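Side-chain contacts in VC0179-like protein (Escherichia coli, PDB 4XJ6), which probably catalyses the magnesium-dependent synthesis of cyclic GMP-AMP from GTP and ATP, as a bacterial homolog of cyclic GMP-AMP synthase: residues T61-S64 / V65-L69; R75-S78 / P79-A83; N306-R310 / E311-G315. All coordinates share one frame; numbering follows the deposited sequence.

Three helix ends can be compared along this chain, from N to C terminus. Contact 1 spans all of the short helix 62-69 from its N-cap. After a short connection, contact 2 turns the chain into helix 79-90. The two contacts meet directly, for Arg66 of the first lies against Pro79, Arg82 and Ala83 of the second and gives a weak hydrogen bond to Pro79 O, tying the two consecutive helices together. Contact 3 comes much later, where helix 297-310 ends, with its centre about 53 Å from that of contact 2 and across the centre of the chain. None nests within or crosses another: each is local, and they follow in series.

Contact 1 (T61-S64 / V65-L69); sequences TLES and VRLKL
Thr61 meets Val65 through its carbonyl, since Thr61 O accepts the first hydrogen bond of the helix from Val65 N at 3.1 Å, while the methyl Val65 CG2 packs against Thr61 O at 3.2 Å. Thr61 holds the N-cap position, and its hydroxyl OG1 shares a hydrogen bond of 3.0 Å with Ser64 OG, a link across the opening turn in which either oxygen may be the donor. Ser64 can reach back in this way because its OG lies beside its own backbone N and anti to the carbonyl carbon (chi1 -71°). Leu62 contributes chiefly its backbone here, with Leu62 O taking the N-H of Arg66 at 3.0 Å. Glu63 CG leaves anti to the backbone N, and a bend at chi2 (74°) turns the carboxylate over the isobutyl group of Leu67, so that Glu63 OE2 rests 3.7 Å from Leu67 CD1. Leu67 CG also lies close to Glu63 O, at 3.1 Å, the carbonyl that receives the Leu67 N-H as well. A water weakly bridges Glu63 OE1 and Arg66 NH1, although the main partner of that guanidinium is Glu70, by a salt bridge. Ser64 O accepts the N-H of Lys68 at 3.1 Å, and the aliphatic Lys68 CG lies 3.3 Å from the same oxygen. Val65 is wedged between Val51 and Val55 of helix 24-57 and Ala86 of helix 79-90, Arg66 runs over Ala83 and Ala86, and Lys68 and Leu69 rest on Val51, placing helix 62-69 against both neighbours.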
ATOM      1  N   THR A  61     -24.624  32.064   5.098  1.00 36.71           N
ATOM      2  CA  THR A  61     -23.619  32.825   4.371  1.00 33.96           C
ATOM      3  C   THR A  61     -22.345  31.995   4.300  1.00 31.33           C
ATOM      4  O   THR A  61     -22.213  30.994   5.006  1.00 29.47           O
ATOM      5  CB  THR A  61     -23.322  34.179   5.041  1.00 30.58           C
ATOM      6  OG1 THR A  61     -22.828  33.958   6.368  1.00 30.30           O
ATOM      7  CG2 THR A  61     -24.580  35.030   5.110  1.00 31.70           C
ATOM      8  N   LEU A  62     -21.413  32.403   3.446  1.00 31.57           N
ATOM      9  CA  LEU A  62     -20.132  31.718   3.343  1.00 29.30           C
ATOM     10  C   LEU A  62     -19.373  31.831   4.656  1.00 30.54           C
ATOM     11  O   LEU A  62     -18.724  30.882   5.098  1.00 34.08           O
ATOM     12  CB  LEU A  62     -19.299  32.292   2.198  1.00 23.99           C
ATOM     13  CG  LEU A  62     -17.904  31.684   2.017  1.00 27.08           C
ATOM     14  CD1 LEU A  62     -17.984  30.183   1.756  1.00 23.09           C
ATOM     15  CD2 LEU A  62     -17.155  32.397   0.901  1.00 24.56           C
ATOM     16  N   GLU A  63     -19.470  33.001   5.278  1.00 27.81           N
ATOM     17  CA  GLU A  63     -18.821  33.250   6.559  1.00 29.70           C
ATOM     18  C   GLU A  63     -19.383  32.345   7.647  1.00 29.31           C
ATOM     19  O   GLU A  63     -18.633  31.806   8.456  1.00 34.93           O
ATOM     20  CB  GLU A  63     -18.973  34.721   6.960  1.00 29.82           C
ATOM     21  CG  GLU A  63     -18.534  35.045   8.386  1.00 35.75           C
ATOM     22  CD  GLU A  63     -17.023  35.044   8.579  1.00 45.29           C
ATOM     23  OE1 GLU A  63     -16.289  34.582   7.678  1.00 44.99           O
ATOM     24  OE2 GLU A  63     -16.566  35.513   9.643  1.00 51.81           O
ATOM     25  N   SER A  64     -20.703  32.176   7.656  1.00 28.19           N
ATOM     26  CA  SER A  64     -21.358  31.303   8.625  1.00 29.95           C
ATOM     27  C   SER A  64     -20.905  29.855   8.442  1.00 27.55           C
ATOM     28  O   SER A  64     -20.797  29.102   9.410  1.00 26.25           O
ATOM     29  CB  SER A  64     -22.880  31.404   8.502  1.00 33.35           C
ATOM     30  OG  SER A  64     -23.349  32.657   8.975  1.00 33.30           O
ATOM     31  N   VAL A  65     -20.632  29.480   7.195  1.00 27.51           N
ATOM     32  CA  VAL A  65     -20.125  28.148   6.880  1.00 28.00           C
ATOM     33  C   VAL A  65     -18.725  27.943   7.453  1.00 27.21           C
ATOM     34  O   VAL A  65     -18.453  26.930   8.096  1.00 24.69           O
ATOM     35  CB  VAL A  65     -20.089  27.900   5.358  1.00 25.34           C
ATOM     36  CG1 VAL A  65     -19.334  26.615   5.039  1.00 21.62           C
ATOM     37  CG2 VAL A  65     -21.499  27.847   4.796  1.00 29.40           C
ATOM     38  N   ARG A  66     -17.846  28.914   7.218  1.00 30.55           N
ATOM     39  CA  ARG A  66     -16.464  28.828   7.676  1.00 36.54           C
ATOM     40  C   ARG A  66     -16.385  28.774   9.198  1.00 33.95           C
ATOM     41  O   ARG A  66     -15.575  28.034   9.761  1.00 30.28           O
ATOM     42  CB  ARG A  66     -15.652  30.016   7.159  1.00 42.82           C
ATOM     43  CG  ARG A  66     -14.144  29.821   7.256  1.00 50.77           C
ATOM     44  CD  ARG A  66     -13.387  31.096   6.899  1.00 57.22           C
ATOM     45  NE  ARG A  66     -12.000  30.814   6.535  1.00 60.15           N
ATOM     46  CZ  ARG A  66     -10.980  30.810   7.389  1.00 61.54           C
ATOM     47  NH1 ARG A  66     -11.180  31.074   8.670  1.00 65.85           N
ATOM     48  NH2 ARG A  66      -9.755  30.542   6.956  1.00 59.78           N
ATOM     49  N   LEU A  67     -17.231  29.562   9.855  1.00 34.36           N
ATOM     50  CA  LEU A  67     -17.246  29.638  11.311  1.00 33.83           C
ATOM     51  C   LEU A  67     -17.764  28.343  11.930  1.00 32.81           C
ATOM     52  O   LEU A  67     -17.319  27.943  13.005  1.00 35.18           O
ATOM     53  CB  LEU A  67     -18.093  30.825  11.773  1.00 37.09           C
ATOM     54  CG  LEU A  67     -17.575  32.210  11.379  1.00 39.44           C
ATOM     55  CD1 LEU A  67     -18.556  33.294  11.797  1.00 37.06           C
ATOM     56  CD2 LEU A  67     -16.200  32.459  11.981  1.00 43.85           C
ATOM     57  N   LYS A  68     -18.706  27.695  11.253  1.00 31.65           N
ATOM     58  CA  LYS A  68     -19.199  26.392  11.688  1.00 33.34           C
ATOM     59  C   LYS A  68     -18.118  25.326  11.546  1.00 32.75           C
ATOM     60  O   LYS A  68     -17.930  24.493  12.434  1.00 32.47           O
ATOM     61  CB  LYS A  68     -20.437  25.985  10.890  1.00 36.90           C
ATOM     62  CG  LYS A  68     -21.727  26.616  11.377  1.00 39.64           C
ATOM     63  CD  LYS A  68     -22.909  26.165  10.534  1.00 43.58           C
ATOM     64  CE  LYS A  68     -24.218  26.725  11.068  1.00 47.34           C
ATOM     65  NZ  LYS A  68     -24.580  26.135  12.385  1.00 50.15           N
ATOM     66  N   LEU A  69     -17.414  25.360  10.419  1.00 33.02           N
ATOM     67  CA  LEU A  69     -16.346  24.405  10.145  1.00 30.38           C
ATOM     68  C   LEU A  69     -15.193  24.564  11.134  1.00 34.25           C
ATOM     69  O   LEU A  69     -14.498  23.598  11.452  1.00 31.87           O
ATOM     70  CB  LEU A  69     -15.840  24.567   8.710  1.00 24.64           C
ATOM     71  CG  LEU A  69     -16.767  24.073   7.598  1.00 24.72           C
ATOM     72  CD1 LEU A  69     -16.128  24.292   6.234  1.00 19.80           C
ATOM     73  CD2 LEU A  69     -17.131  22.602   7.800  1.00 26.69           C
TER
HETATM   74  O   HOH W   1     -13.294  33.604   9.147  1.00 44.05           O

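Contact 2 (R75-S78 / P79-A83); sequences RYLS and PEERA
Glu81 OE1 is approached by the backbone N and the hydroxyl of Ser78. The backbone Ser78 N donates to Glu81 OE1 at 3.1 Å with a fairly straight N-H...O angle of 159°, meeting the carboxylate on its anti side and somewhat out of plane. Ser78 OG lies equally near, at 3.1 Å from Glu81 OE1, in a weak contact whose proton is not settled. With Ser78 as N-cap and Glu81 three residues on, the backbone bond makes one half of a capping box. The extended Glu81 chain reaches back along the turn, and the serine hydroxyl is brought toward it by a chi1 of 62°, which seats OG between the backbone N and the carbonyl carbon. Leu77 crosses Glu81 at about a right angle, its CB lying 3.6 Å from Glu81 CB. Arg82 grips the approaching chain twice. Arg82 N donates to Ser78 O at 2.9 Å, the first regular bond of the helix. Farther out, the side chain bends at chi3 (-62°) and carries NH1 to Leu77 O at 2.7 Å, close to the guanidinium plane but with a bent, weak bond. One face of that guanidinium is covered near its rim by Pro79 CA, and Arg82 NE is engaged in a salt bridge to Glu70. Two flanks of the fold close on this entry to helix 79-90: Leu77 packs on Thr158 of helix 149-166, which Tyr76 also touches, whereas Arg82 and Ala83 lie along Arg66 of helix 62-69.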
ATOM      1  N   ARG A  75     -10.839  22.708  11.891  1.00 24.60           N
ATOM      2  CA  ARG A  75      -9.938  23.580  12.647  1.00 32.84           C
ATOM      3  C   ARG A  75      -8.461  23.373  12.310  1.00 30.58           C
ATOM      4  O   ARG A  75      -7.686  24.327  12.274  1.00 32.87           O
ATOM      5  CB  ARG A  75     -10.127  23.357  14.153  1.00 43.77           C
ATOM      6  CG  ARG A  75     -11.260  24.139  14.788  1.00 52.82           C
ATOM      7  CD  ARG A  75     -11.418  23.794  16.269  1.00 59.39           C
ATOM      8  NE  ARG A  75     -11.907  22.431  16.468  1.00 60.33           N
ATOM      9  CZ  ARG A  75     -11.230  21.474  17.093  1.00 62.32           C
ATOM     10  NH1 ARG A  75     -10.029  21.728  17.593  1.00 64.29           N
ATOM     11  NH2 ARG A  75     -11.758  20.264  17.224  1.00 60.79           N
ATOM     12  N   TYR A  76      -8.085  22.120  12.065  1.00 25.14           N
ATOM     13  CA  TYR A  76      -6.679  21.731  11.984  1.00 27.51           C
ATOM     14  C   TYR A  76      -6.076  21.874  10.585  1.00 28.17           C
ATOM     15  O   TYR A  76      -4.874  21.670  10.400  1.00 26.29           O
ATOM     16  CB  TYR A  76      -6.518  20.291  12.484  1.00 25.60           C
ATOM     17  CG  TYR A  76      -6.948  20.124  13.926  1.00 27.91           C
ATOM     18  CD1 TYR A  76      -6.216  20.702  14.954  1.00 29.25           C
ATOM     19  CD2 TYR A  76      -8.088  19.403  14.257  1.00 23.12           C
ATOM     20  CE1 TYR A  76      -6.601  20.561  16.275  1.00 31.68           C
ATOM     21  CE2 TYR A  76      -8.484  19.256  15.576  1.00 24.80           C
ATOM     22  CZ  TYR A  76      -7.736  19.836  16.579  1.00 36.60           C
ATOM     23  OH  TYR A  76      -8.130  19.690  17.887  1.00 38.47           O
ATOM     24  N   LEU A  77      -6.904  22.221   9.606  1.00 27.25           N
ATOM     25  CA  LEU A  77      -6.392  22.589   8.292  1.00 26.27           C
ATOM     26  C   LEU A  77      -5.781  23.985   8.371  1.00 27.58           C
ATOM     27  O   LEU A  77      -6.069  24.739   9.300  1.00 25.62           O
ATOM     28  CB  LEU A  77      -7.500  22.552   7.236  1.00 26.15           C
ATOM     29  CG  LEU A  77      -8.229  21.240   6.938  1.00 25.48           C
ATOM     30  CD1 LEU A  77      -9.363  21.493   5.958  1.00 26.17           C
ATOM     31  CD2 LEU A  77      -7.272  20.203   6.384  1.00 24.72           C
ATOM     32  N   SER A  78      -4.939  24.330   7.401  1.00 30.18           N
ATOM     33  CA  SER A  78      -4.407  25.686   7.307  1.00 31.59           C
ATOM     34  C   SER A  78      -5.555  26.640   6.961  1.00 28.53           C
ATOM     35  O   SER A  78      -6.602  26.188   6.498  1.00 32.23           O
ATOM     36  CB  SER A  78      -3.292  25.756   6.261  1.00 35.00           C
ATOM     37  OG  SER A  78      -3.778  25.431   4.973  1.00 38.34           O
ATOM     38  N   PRO A  79      -5.377  27.954   7.201  1.00 30.00           N
ATOM     39  CA  PRO A  79      -6.441  28.926   6.906  1.00 30.49           C
ATOM     40  C   PRO A  79      -6.993  28.865   5.479  1.00 30.21           C
ATOM     41  O   PRO A  79      -8.212  28.926   5.303  1.00 29.06           O
ATOM     42  CB  PRO A  79      -5.753  30.270   7.153  1.00 30.20           C
ATOM     43  CG  PRO A  79      -4.749  29.974   8.214  1.00 29.70           C
ATOM     44  CD  PRO A  79      -4.244  28.584   7.909  1.00 29.84           C
ATOM     45  N   GLU A  80      -6.123  28.755   4.480  1.00 29.92           N
ATOM     46  CA  GLU A  80      -6.579  28.686   3.095  1.00 32.70           C
ATOM     47  C   GLU A  80      -7.421  27.436   2.869  1.00 29.28           C
ATOM     48  O   GLU A  80      -8.422  27.473   2.155  1.00 32.48           O
ATOM     49  CB  GLU A  80      -5.389  28.705   2.135  1.00 41.23           C
ATOM     50  CG  GLU A  80      -5.747  29.057   0.696  1.00 50.14           C
ATOM     51  CD  GLU A  80      -6.424  27.920  -0.047  1.00 52.36           C
ATOM     52  OE1 GLU A  80      -5.935  26.773   0.045  1.00 49.03           O
ATOM     53  OE2 GLU A  80      -7.451  28.175  -0.710  1.00 52.24           O
ATOM     54  N   GLU A  81      -7.007  26.334   3.485  1.00 26.19           N
ATOM     55  CA  GLU A  81      -7.708  25.063   3.349  1.00 24.15           C
ATOM     56  C   GLU A  81      -9.075  25.100   4.025  1.00 27.75           C
ATOM     57  O   GLU A  81     -10.020  24.471   3.553  1.00 28.34           O
ATOM     58  CB  GLU A  81      -6.860  23.923   3.923  1.00 25.19           C
ATOM     59  CG  GLU A  81      -5.621  23.615   3.095  1.00 23.77           C
ATOM     60  CD  GLU A  81      -4.724  22.574   3.736  1.00 31.21           C
ATOM     61  OE1 GLU A  81      -4.717  22.480   4.981  1.00 33.88           O
ATOM     62  OE2 GLU A  81      -4.026  21.849   2.994  1.00 33.89           O
ATOM     63  N   ARG A  82      -9.174  25.837   5.127  1.00 27.50           N
ATOM     64  CA  ARG A  82     -10.451  26.002   5.814  1.00 25.63           C
ATOM     65  C   ARG A  82     -11.391  26.865   4.984  1.00 26.27           C
ATOM     66  O   ARG A  82     -12.588  26.586   4.886  1.00 30.25           O
ATOM     67  CB  ARG A  82     -10.250  26.624   7.195  1.00 28.26           C
ATOM     68  CG  ARG A  82      -9.393  25.794   8.121  1.00 32.84           C
ATOM     69  CD  ARG A  82      -9.545  26.244   9.569  1.00 35.03           C
ATOM     70  NE  ARG A  82      -9.118  27.625   9.771  1.00 37.53           N
ATOM     71  CZ  ARG A  82      -7.887  27.982  10.122  1.00 42.01           C
ATOM     72  NH1 ARG A  82      -6.956  27.056  10.297  1.00 44.69           N
ATOM     73  NH2 ARG A  82      -7.585  29.262  10.294  1.00 43.65           N
ATOM     74  N   ALA A  83     -10.837  27.914   4.386  1.00 23.91           N
ATOM     75  CA  ALA A  83     -11.595  28.791   3.503  1.00 24.24           C
ATOM     76  C   ALA A  83     -12.028  28.042   2.247  1.00 28.60           C
ATOM     77  O   ALA A  83     -13.145  28.218   1.762  1.00 29.29           O
ATOM     78  CB  ALA A  83     -10.772  30.016   3.131  1.00 23.40           C
TER

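Contact 3 (N306-R310 / E311-G315); sequences NILDR and ESHNG
A methyl of Leu308, CD2, sits over the face of His313: it stands 3.6 Å from the centroid of the imidazole, only 13° off the ring normal, a CH-pi contact made by two side chains that cross at about a right angle. The ring's edge is used separately. His313 ND1 donates to Glu311 O at 2.9 Å, exactly in the ring plane and nearly straight (167°), and the neighbouring carbon CE1 faces Leu308 O at 3.2 Å. Hydrogen bonding at the rim and the methyl over the face together hold the imidazole's rotation, while its other nitrogen, NE2, forms a hydrogen bond with His274 NE2.

Arg310 and Glu311 adopt a different relation, lying side by side and pointing the same way. The guanidinium and carboxylate planes stand nearly perpendicular, and Glu311 OE2 comes to the guanidinium edge, forming a long salt bridge with Arg310 NH1 at 3.6 Å. The stronger partner of Arg310 is Glu332 on helix 318-335. Glu311 CG, anti to the carbonyl carbon (chi1 -44°), is thereby placed 4.1 Å from Ile307 CG2, and a bend at chi2 then brings the carboxylate beside Arg310.

The bond of Glu311 N to Ile307 O, 2.8 Å, is the last i to i+4 bond and ends helix 297-310; the loop that follows, on the way to helix 318-335, lays His313 on Leu308 of the last turn, within the C-terminal domain of this cyclic GMP-AMP synthase family.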
ATOM      1  N   ASN A 306       4.869 -13.963 -12.870  1.00 27.73           N
ATOM      2  CA  ASN A 306       5.164 -14.128 -14.287  1.00 26.35           C
ATOM      3  C   ASN A 306       6.209 -15.217 -14.477  1.00 27.43           C
ATOM      4  O   ASN A 306       6.128 -16.024 -15.404  1.00 27.58           O
ATOM      5  CB  ASN A 306       5.639 -12.810 -14.906  1.00 26.98           C
ATOM      6  CG  ASN A 306       4.497 -11.842 -15.165  1.00 29.09           C
ATOM      7  OD1 ASN A 306       3.328 -12.221 -15.116  1.00 28.41           O
ATOM      8  ND2 ASN A 306       4.832 -10.587 -15.449  1.00 28.40           N
ATOM      9  N   ILE A 307       7.186 -15.234 -13.578  1.00 26.30           N
ATOM     10  CA  ILE A 307       8.217 -16.261 -13.575  1.00 26.46           C
ATOM     11  C   ILE A 307       7.636 -17.615 -13.189  1.00 30.20           C
ATOM     12  O   ILE A 307       7.842 -18.612 -13.882  1.00 32.33           O
ATOM     13  CB  ILE A 307       9.355 -15.907 -12.601  1.00 22.04           C
ATOM     14  CG1 ILE A 307      10.077 -14.640 -13.062  1.00 22.58           C
ATOM     15  CG2 ILE A 307      10.336 -17.057 -12.493  1.00 25.01           C
ATOM     16  CD1 ILE A 307      11.101 -14.120 -12.072  1.00 20.51           C
ATOM     17  N   LEU A 308       6.900 -17.641 -12.082  1.00 23.51           N
ATOM     18  CA  LEU A 308       6.362 -18.887 -11.551  1.00 24.90           C
ATOM     19  C   LEU A 308       5.256 -19.466 -12.428  1.00 25.92           C
ATOM     20  O   LEU A 308       4.945 -20.651 -12.336  1.00 27.72           O
ATOM     21  CB  LEU A 308       5.847 -18.677 -10.124  1.00 23.50           C
ATOM     22  CG  LEU A 308       6.920 -18.347  -9.084  1.00 31.61           C
ATOM     23  CD1 LEU A 308       6.333 -18.369  -7.684  1.00 32.35           C
ATOM     24  CD2 LEU A 308       8.087 -19.315  -9.194  1.00 31.19           C
ATOM     25  N   ASP A 309       4.658 -18.629 -13.270  1.00 30.33           N
ATOM     26  CA  ASP A 309       3.668 -19.106 -14.231  1.00 29.51           C
ATOM     27  C   ASP A 309       4.356 -19.743 -15.427  1.00 29.91           C
ATOM     28  O   ASP A 309       3.870 -20.725 -15.988  1.00 31.43           O
ATOM     29  CB  ASP A 309       2.758 -17.966 -14.703  1.00 30.76           C
ATOM     30  CG  ASP A 309       1.571 -17.750 -13.789  1.00 29.90           C
ATOM     31  OD1 ASP A 309       1.063 -18.744 -13.231  1.00 34.82           O
ATOM     32  OD2 ASP A 309       1.144 -16.589 -13.631  1.00 31.03           O
ATOM     33  N   ARG A 310       5.500 -19.184 -15.801  1.00 33.04           N
ATOM     34  CA  ARG A 310       6.209 -19.601 -17.003  1.00 37.21           C
ATOM     35  C   ARG A 310       7.136 -20.791 -16.774  1.00 43.40           C
ATOM     36  O   ARG A 310       7.262 -21.666 -17.632  1.00 50.70           O
ATOM     37  CB  ARG A 310       7.019 -18.428 -17.559  1.00 36.40           C
ATOM     38  CG  ARG A 310       7.710 -18.707 -18.884  1.00 45.78           C
ATOM     39  CD  ARG A 310       8.792 -17.675 -19.172  1.00 48.37           C
ATOM     40  NE  ARG A 310       8.314 -16.311 -18.970  1.00 51.85           N
ATOM     41  CZ  ARG A 310       8.974 -15.380 -18.288  1.00 50.69           C
ATOM     42  NH1 ARG A 310      10.151 -15.661 -17.741  1.00 47.98           N
ATOM     43  NH2 ARG A 310       8.460 -14.165 -18.153  1.00 53.73           N
ATOM     44  N   GLU A 311       7.784 -20.820 -15.614  1.00 42.30           N
ATOM     45  CA  GLU A 311       8.831 -21.800 -15.350  1.00 39.99           C
ATOM     46  C   GLU A 311       8.373 -22.893 -14.393  1.00 40.52           C
ATOM     47  O   GLU A 311       7.764 -22.611 -13.359  1.00 37.83           O
ATOM     48  CB  GLU A 311      10.070 -21.103 -14.784  1.00 35.75           C
ATOM     49  CG  GLU A 311      10.449 -19.814 -15.502  1.00 32.44           C
ATOM     50  CD  GLU A 311      11.056 -20.051 -16.875  1.00 34.42           C
ATOM     51  OE1 GLU A 311      11.285 -21.223 -17.240  1.00 33.09           O
ATOM     52  OE2 GLU A 311      11.310 -19.059 -17.591  1.00 38.49           O
ATOM     53  N   SER A 312       8.673 -24.140 -14.740  1.00 39.76           N
ATOM     54  CA  SER A 312       8.373 -25.270 -13.871  1.00 39.57           C
ATOM     55  C   SER A 312       9.248 -25.227 -12.620  1.00 36.70           C
ATOM     56  O   SER A 312      10.446 -24.965 -12.702  1.00 39.70           O
ATOM     57  CB  SER A 312       8.580 -26.591 -14.614  1.00 46.33           C
ATOM     58  OG  SER A 312       9.956 -26.820 -14.872  1.00 50.24           O
ATOM     59  N   HIS A 313       8.648 -25.483 -11.462  1.00 31.53           N
ATOM     60  CA  HIS A 313       9.390 -25.454 -10.207  1.00 30.40           C
ATOM     61  C   HIS A 313       8.740 -26.338  -9.152  1.00 32.61           C
ATOM     62  O   HIS A 313       7.653 -26.877  -9.359  1.00 30.61           O
ATOM     63  CB  HIS A 313       9.502 -24.018  -9.690  1.00 33.71           C
ATOM     64  CG  HIS A 313       8.181 -23.359  -9.447  1.00 34.38           C
ATOM     65  ND1 HIS A 313       7.420 -22.822 -10.464  1.00 32.82           N
ATOM     66  CD2 HIS A 313       7.484 -23.150  -8.305  1.00 32.11           C
ATOM     67  CE1 HIS A 313       6.311 -22.312  -9.959  1.00 28.47           C
ATOM     68  NE2 HIS A 313       6.326 -22.498  -8.650  1.00 29.12           N
ATOM     69  N   ASN A 314       9.425 -26.489  -8.025  1.00 30.55           N
ATOM     70  CA  ASN A 314       8.876 -27.190  -6.874  1.00 34.00           C
ATOM     71  C   ASN A 314       8.580 -26.192  -5.763  1.00 33.95           C
ATOM     72  O   ASN A 314       9.494 -25.691  -5.107  1.00 33.84           O
ATOM     73  CB  ASN A 314       9.843 -28.271  -6.384  1.00 35.89           C
ATOM     74  CG  ASN A 314       9.206 -29.220  -5.384  1.00 36.62           C
ATOM     75  OD1 ASN A 314       8.267 -28.863  -4.672  1.00 37.73           O
ATOM     76  ND2 ASN A 314       9.720 -30.442  -5.327  1.00 39.61           N
ATOM     77  N   GLY A 315       7.297 -25.904  -5.567  1.00 33.48           N
ATOM     78  CA  GLY A 315       6.863 -24.961  -4.553  1.00 27.08           C
ATOM     79  C   GLY A 315       7.352 -25.320  -3.164  1.00 28.10           C
ATOM     80  O   GLY A 315       7.694 -24.443  -2.368  1.00 25.08           O
TER